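Local coordinates for protein involved in catabolism of external DNA (Legionella pneumophila subsp. pneumophila, PDB 2OO3) that probably methylates N6 of a specific adenine in 23S ribosomal RNA, using S-adenosyl-L-methionine as the methyl donor, at residues D16-A28 and Y99-R111. Residues are numbered along the deposited sequence; the frame is centred on the assembly and turned at random.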
loop_
_atom_site.group_PDB
_atom_site.type_symbol
_atom_site.label_atom_id
_atom_site.label_comp_id
_atom_site.label_asym_id
_atom_site.label_seq_id
_atom_site.Cartn_x
_atom_site.Cartn_y
_atom_site.Cartn_z
ATOM N N ASP A 16 4.409 5.359 -4.039
ATOM C CA ASP A 16 4.234 3.979 -4.520
ATOM C C ASP A 16 5.307 3.058 -3.975
ATOM O O ASP A 16 5.036 1.946 -3.575
ATOM C CB ASP A 16 4.251 3.921 -6.048
ATOM C CG ASP A 16 2.845 4.077 -6.657
ATOM O OD1 ASP A 16 1.859 4.234 -5.889
ATOM O OD2 ASP A 16 2.740 4.035 -7.914
ATOM N N VAL A 17 6.550 3.515 -3.974
ATOM C CA VAL A 17 7.634 2.651 -3.539
ATOM C C VAL A 17 7.430 2.215 -2.085
ATOM O O VAL A 17 7.413 0.996 -1.777
ATOM C CB VAL A 17 9.025 3.319 -3.720
ATOM C CG1 VAL A 17 10.129 2.436 -3.070
ATOM C CG2 VAL A 17 9.312 3.518 -5.198
ATOM N N ILE A 18 7.238 3.188 -1.183
ATOM C CA ILE A 18 7.065 2.800 0.214
ATOM C C ILE A 18 5.764 2.019 0.460
ATOM O O ILE A 18 5.730 1.032 1.222
ATOM C CB ILE A 18 7.244 3.962 1.222
ATOM C CG1 ILE A 18 7.049 3.444 2.676
ATOM C CG2 ILE A 18 6.251 5.078 0.973
ATOM C CD1 ILE A 18 8.058 2.307 3.129
ATOM N N LYS A 19 4.693 2.424 -0.196
ATOM C CA LYS A 19 3.420 1.707 -0.045
ATOM C C LYS A 19 3.516 0.244 -0.530
ATOM O O LYS A 19 3.014 -0.695 0.126
ATOM C CB LYS A 19 2.308 2.522 -0.729
ATOM C CG LYS A 19 1.322 1.785 -1.555
ATOM C CD LYS A 19 0.313 2.709 -2.302
ATOM C CE LYS A 19 0.875 4.078 -2.680
ATOM N NZ LYS A 19 -0.101 4.851 -3.504
ATOM N N HIS A 20 4.163 0.033 -1.670
ATOM C CA HIS A 20 4.216 -1.313 -2.241
ATOM C C HIS A 20 5.207 -2.234 -1.530
ATOM O O HIS A 20 4.943 -3.410 -1.390
ATOM C CB HIS A 20 4.477 -1.257 -3.742
ATOM C CG HIS A 20 3.315 -0.704 -4.525
ATOM N ND1 HIS A 20 3.476 -0.026 -5.715
ATOM C CD2 HIS A 20 1.974 -0.752 -4.298
ATOM C CE1 HIS A 20 2.290 0.314 -6.194
ATOM N NE2 HIS A 20 1.364 -0.105 -5.349
ATOM N N ILE A 21 6.328 -1.696 -1.051
ATOM C CA ILE A 21 7.234 -2.517 -0.262
ATOM C C ILE A 21 6.525 -2.923 1.017
ATOM O O ILE A 21 6.623 -4.099 1.429
ATOM C CB ILE A 21 8.553 -1.770 0.090
ATOM C CG1 ILE A 21 9.286 -1.429 -1.211
ATOM C CG2 ILE A 21 9.423 -2.634 1.036
ATOM C CD1 ILE A 21 10.502 -0.482 -1.024
ATOM N N THR A 22 5.826 -1.955 1.640
ATOM C CA THR A 22 4.995 -2.228 2.832
ATOM C C THR A 22 4.016 -3.365 2.559
ATOM O O THR A 22 3.954 -4.325 3.318
ATOM C CB THR A 22 4.258 -0.979 3.308
ATOM O OG1 THR A 22 5.244 -0.006 3.722
ATOM C CG2 THR A 22 3.364 -1.297 4.508
ATOM N N LEU A 23 3.255 -3.255 1.476
ATOM C CA LEU A 23 2.362 -4.342 1.057
ATOM C C LEU A 23 3.108 -5.686 0.951
ATOM O O LEU A 23 2.651 -6.687 1.488
ATOM C CB LEU A 23 1.709 -3.981 -0.293
ATOM C CG LEU A 23 0.801 -5.042 -0.926
ATOM C CD1 LEU A 23 -0.352 -5.491 0.002
ATOM C CD2 LEU A 23 0.235 -4.514 -2.278
ATOM N N THR A 24 4.261 -5.713 0.275
ATOM C CA THR A 24 4.983 -6.979 0.107
ATOM C C THR A 24 5.373 -7.616 1.441
ATOM O O THR A 24 5.338 -8.848 1.568
ATOM C CB THR A 24 6.207 -6.907 -0.854
ATOM O OG1 THR A 24 7.294 -6.195 -0.245
ATOM C CG2 THR A 24 5.835 -6.273 -2.227
ATOM N N ARG A 25 5.709 -6.788 2.437
ATOM C CA ARG A 25 6.164 -7.307 3.745
ATOM C C ARG A 25 4.948 -7.858 4.481
ATOM O O ARG A 25 5.021 -8.921 5.129
ATOM C CB ARG A 25 6.857 -6.200 4.564
ATOM C CG ARG A 25 8.098 -5.616 3.856
ATOM C CD ARG A 25 9.416 -6.338 4.185
ATOM N NE ARG A 25 9.352 -7.771 4.482
ATOM C CZ ARG A 25 9.732 -8.748 3.654
ATOM N NH1 ARG A 25 10.158 -8.504 2.433
ATOM N NH2 ARG A 25 9.653 -9.993 4.045
ATOM N N LEU A 26 3.802 -7.183 4.325
ATOM C CA LEU A 26 2.565 -7.649 4.964
ATOM C C LEU A 26 2.131 -8.986 4.372
ATOM O O LEU A 26 1.761 -9.890 5.112
ATOM C CB LEU A 26 1.439 -6.599 4.845
ATOM C CG LEU A 26 1.741 -5.285 5.612
ATOM C CD1 LEU A 26 0.643 -4.297 5.308
ATOM C CD2 LEU A 26 1.841 -5.549 7.159
ATOM N N LEU A 27 2.212 -9.107 3.048
ATOM C CA LEU A 27 1.842 -10.340 2.333
ATOM C C LEU A 27 2.768 -11.501 2.689
ATOM O O LEU A 27 2.301 -12.604 2.967
ATOM C CB LEU A 27 1.837 -10.115 0.823
ATOM C CG LEU A 27 0.695 -9.194 0.310
ATOM C CD1 LEU A 27 0.990 -8.863 -1.133
ATOM C CD2 LEU A 27 -0.676 -9.812 0.434
ATOM N N ALA A 28 4.072 -11.215 2.733
ATOM C CA ALA A 28 5.089 -12.180 3.139
ATOM C C ALA A 28 4.826 -12.713 4.538
ATOM O O ALA A 28 5.046 -13.907 4.785
ATOM C CB ALA A 28 6.491 -11.577 3.062
ATOM N N TYR A 99 5.363 -0.469 -14.481
ATOM C CA TYR A 99 5.336 -0.576 -13.024
ATOM C C TYR A 99 4.038 -1.292 -12.574
ATOM O O TYR A 99 2.953 -0.931 -13.042
ATOM C CB TYR A 99 5.446 0.837 -12.384
ATOM C CG TYR A 99 5.568 0.788 -10.871
ATOM C CD1 TYR A 99 6.769 0.440 -10.274
ATOM C CD2 TYR A 99 4.468 1.037 -10.052
ATOM C CE1 TYR A 99 6.888 0.385 -8.894
ATOM C CE2 TYR A 99 4.564 0.949 -8.664
ATOM C CZ TYR A 99 5.796 0.638 -8.103
ATOM O OH TYR A 99 5.918 0.506 -6.758
ATOM N N PRO A 100 4.145 -2.297 -11.670
ATOM C CA PRO A 100 2.933 -2.994 -11.225
ATOM C C PRO A 100 2.121 -2.189 -10.220
ATOM O O PRO A 100 2.680 -1.408 -9.431
ATOM C CB PRO A 100 3.464 -4.282 -10.579
ATOM C CG PRO A 100 4.944 -4.182 -10.532
ATOM C CD PRO A 100 5.359 -2.812 -11.017
ATOM N N GLY A 101 0.807 -2.351 -10.255
ATOM C CA GLY A 101 -0.025 -1.756 -9.219
ATOM C C GLY A 101 -0.120 -2.761 -8.090
ATOM O O GLY A 101 0.310 -3.903 -8.254
ATOM N N SER A 102 -0.695 -2.357 -6.958
ATOM C CA SER A 102 -0.847 -3.229 -5.810
ATOM C C SER A 102 -1.515 -4.581 -6.126
ATOM O O SER A 102 -1.061 -5.628 -5.619
ATOM C CB SER A 102 -1.518 -2.481 -4.629
ATOM O OG SER A 102 -2.855 -2.168 -4.954
ATOM N N PRO A 103 -2.541 -4.606 -6.997
ATOM C CA PRO A 103 -3.103 -5.946 -7.301
ATOM C C PRO A 103 -2.088 -6.920 -7.942
ATOM O O PRO A 103 -2.141 -8.095 -7.650
ATOM C CB PRO A 103 -4.209 -5.627 -8.334
ATOM C CG PRO A 103 -4.589 -4.241 -8.060
ATOM C CD PRO A 103 -3.272 -3.556 -7.750
ATOM N N TYR A 104 -1.182 -6.411 -8.783
ATOM C CA TYR A 104 -0.141 -7.230 -9.408
ATOM C C TYR A 104 0.848 -7.768 -8.368
ATOM O O TYR A 104 1.247 -8.938 -8.434
ATOM C CB TYR A 104 0.569 -6.435 -10.525
ATOM C CG TYR A 104 1.340 -7.311 -11.485
ATOM C CD1 TYR A 104 0.762 -7.733 -12.690
ATOM C CD2 TYR A 104 2.653 -7.688 -11.214
ATOM C CE1 TYR A 104 1.454 -8.578 -13.580
ATOM C CE2 TYR A 104 3.380 -8.502 -12.131
ATOM C CZ TYR A 104 2.758 -8.941 -13.292
ATOM O OH TYR A 104 3.445 -9.731 -14.182
ATOM N N PHE A 105 1.217 -6.962 -7.375
ATOM C CA PHE A 105 1.978 -7.517 -6.237
ATOM C C PHE A 105 1.207 -8.622 -5.495
ATOM O O PHE A 105 1.771 -9.707 -5.180
ATOM C CB PHE A 105 2.396 -6.386 -5.269
ATOM C CG PHE A 105 3.425 -5.432 -5.858
ATOM C CD1 PHE A 105 4.782 -5.799 -5.932
ATOM C CD2 PHE A 105 3.048 -4.181 -6.312
ATOM C CE1 PHE A 105 5.741 -4.910 -6.477
ATOM C CE2 PHE A 105 4.006 -3.278 -6.849
ATOM C CZ PHE A 105 5.340 -3.659 -6.937
ATOM N N ALA A 106 -0.062 -8.371 -5.181
ATOM C CA ALA A 106 -0.833 -9.328 -4.374
ATOM C C ALA A 106 -1.013 -10.689 -5.074
ATOM O O ALA A 106 -0.884 -11.762 -4.473
ATOM C CB ALA A 106 -2.190 -8.713 -3.962
ATOM N N ILE A 107 -1.298 -10.639 -6.367
ATOM C CA ILE A 107 -1.475 -11.848 -7.141
ATOM C C ILE A 107 -0.176 -12.642 -7.166
ATOM O O ILE A 107 -0.191 -13.863 -7.169
ATOM C CB ILE A 107 -1.990 -11.504 -8.572
ATOM C CG1 ILE A 107 -3.453 -11.053 -8.502
ATOM C CG2 ILE A 107 -1.938 -12.717 -9.442
ATOM C CD1 ILE A 107 -4.005 -10.345 -9.823
ATOM N N ASN A 108 0.959 -11.954 -7.133
ATOM C CA ASN A 108 2.229 -12.668 -7.101
ATOM C C ASN A 108 2.532 -13.362 -5.787
ATOM O O ASN A 108 3.020 -14.491 -5.796
ATOM C CB ASN A 108 3.404 -11.769 -7.519
ATOM C CG ASN A 108 3.674 -11.861 -8.996
ATOM O OD1 ASN A 108 4.371 -12.780 -9.462
ATOM N ND2 ASN A 108 3.064 -10.962 -9.759
ATOM N N GLN A 109 2.249 -12.718 -4.665
ATOM C CA GLN A 109 2.579 -13.298 -3.374
ATOM C C GLN A 109 1.520 -14.185 -2.695
ATOM O O GLN A 109 1.849 -15.007 -1.811
ATOM C CB GLN A 109 2.949 -12.169 -2.436
ATOM C CG GLN A 109 4.434 -11.802 -2.519
ATOM C CD GLN A 109 4.718 -10.659 -1.607
ATOM O OE1 GLN A 109 4.277 -9.554 -1.870
ATOM N NE2 GLN A 109 5.367 -10.926 -0.491
ATOM N N LEU A 110 0.263 -13.997 -3.061
ATOM C CA LEU A 110 -0.815 -14.771 -2.463
ATOM C C LEU A 110 -0.876 -16.181 -3.040
ATOM O O LEU A 110 -0.144 -16.487 -3.988
ATOM C CB LEU A 110 -2.158 -14.030 -2.588
ATOM C CG LEU A 110 -2.248 -12.817 -1.635
ATOM C CD1 LEU A 110 -3.546 -12.051 -1.869
ATOM C CD2 LEU A 110 -2.193 -13.253 -0.200
ATOM N N ARG A 111 -1.731 -17.032 -2.454
ATOM C CA ARG A 111 -1.764 -18.454 -2.806
ATOM C C ARG A 111 -3.096 -18.832 -3.454
ATOM O O ARG A 111 -4.078 -18.085 -3.368
ATOM C CB ARG A 111 -1.515 -19.284 -1.537
ATOM C CG ARG A 111 -0.238 -18.832 -0.890
ATOM C CD ARG A 111 -0.236 -18.883 0.591
ATOM N NE ARG A 111 -1.389 -18.267 1.255
ATOM C CZ ARG A 111 -1.673 -18.517 2.529
ATOM N NH1 ARG A 111 -0.863 -19.332 3.200
ATOM N NH2 ARG A 111 -2.739 -17.991 3.129
HETATM O O HOH W 1 -1.422 0.501 -7.067
#
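The backbones come nearest at His20-Ser102 and Leu27-Gln109, where helices 16-28 and 102-109 run nearly parallel, their axes approaching to 10.1 Å and crossing at -22°. His20, Tyr99 and Phe105 form an aromatic cluster at one end. With chi1 -69°, His20 CG lies anti to the carbonyl carbon, which brings the imidazole to Tyr99 and Phe105. His20 ND1 and Tyr99 OH share a nearly straight hydrogen bond of 2.7 Å, and these two rings meet rim to rim. Phe105 CE2 lies over one face of the imidazole, 3.5 Å from His20 CG, with the ring planes oblique. The bond and the covered face together should restrict rotation of the imidazole. A water bound to Ser102 N also reaches His20 NE2 weakly. His20 and Ser102 are both predicted to bind S-adenosyl-L-methionine, so this end probably helps shape the cofactor site. At the other end, Gln109 NE2 donates to Thr24 O at 2.9 Å, and that oxygen lies close to the Gln109 amide plane. Thr24 O also accepts from Ala28 N. Gln109 OE1 is buried without a polar partner, 3.4 Å from Leu27 CD1. Leu27 CD2 meets Leu110 CD2 at 3.8 Å. In this Rossmann-like methyltransferase, Leu23, Ala106 and Leu110 rest on Tyr39 of strand 38-41, helix 249-263 packs against Val17, Ile18 and Ile21, and the Tyr83 hydroxyl of helix 81-90 is hydrogen-bonded to Tyr99 OH.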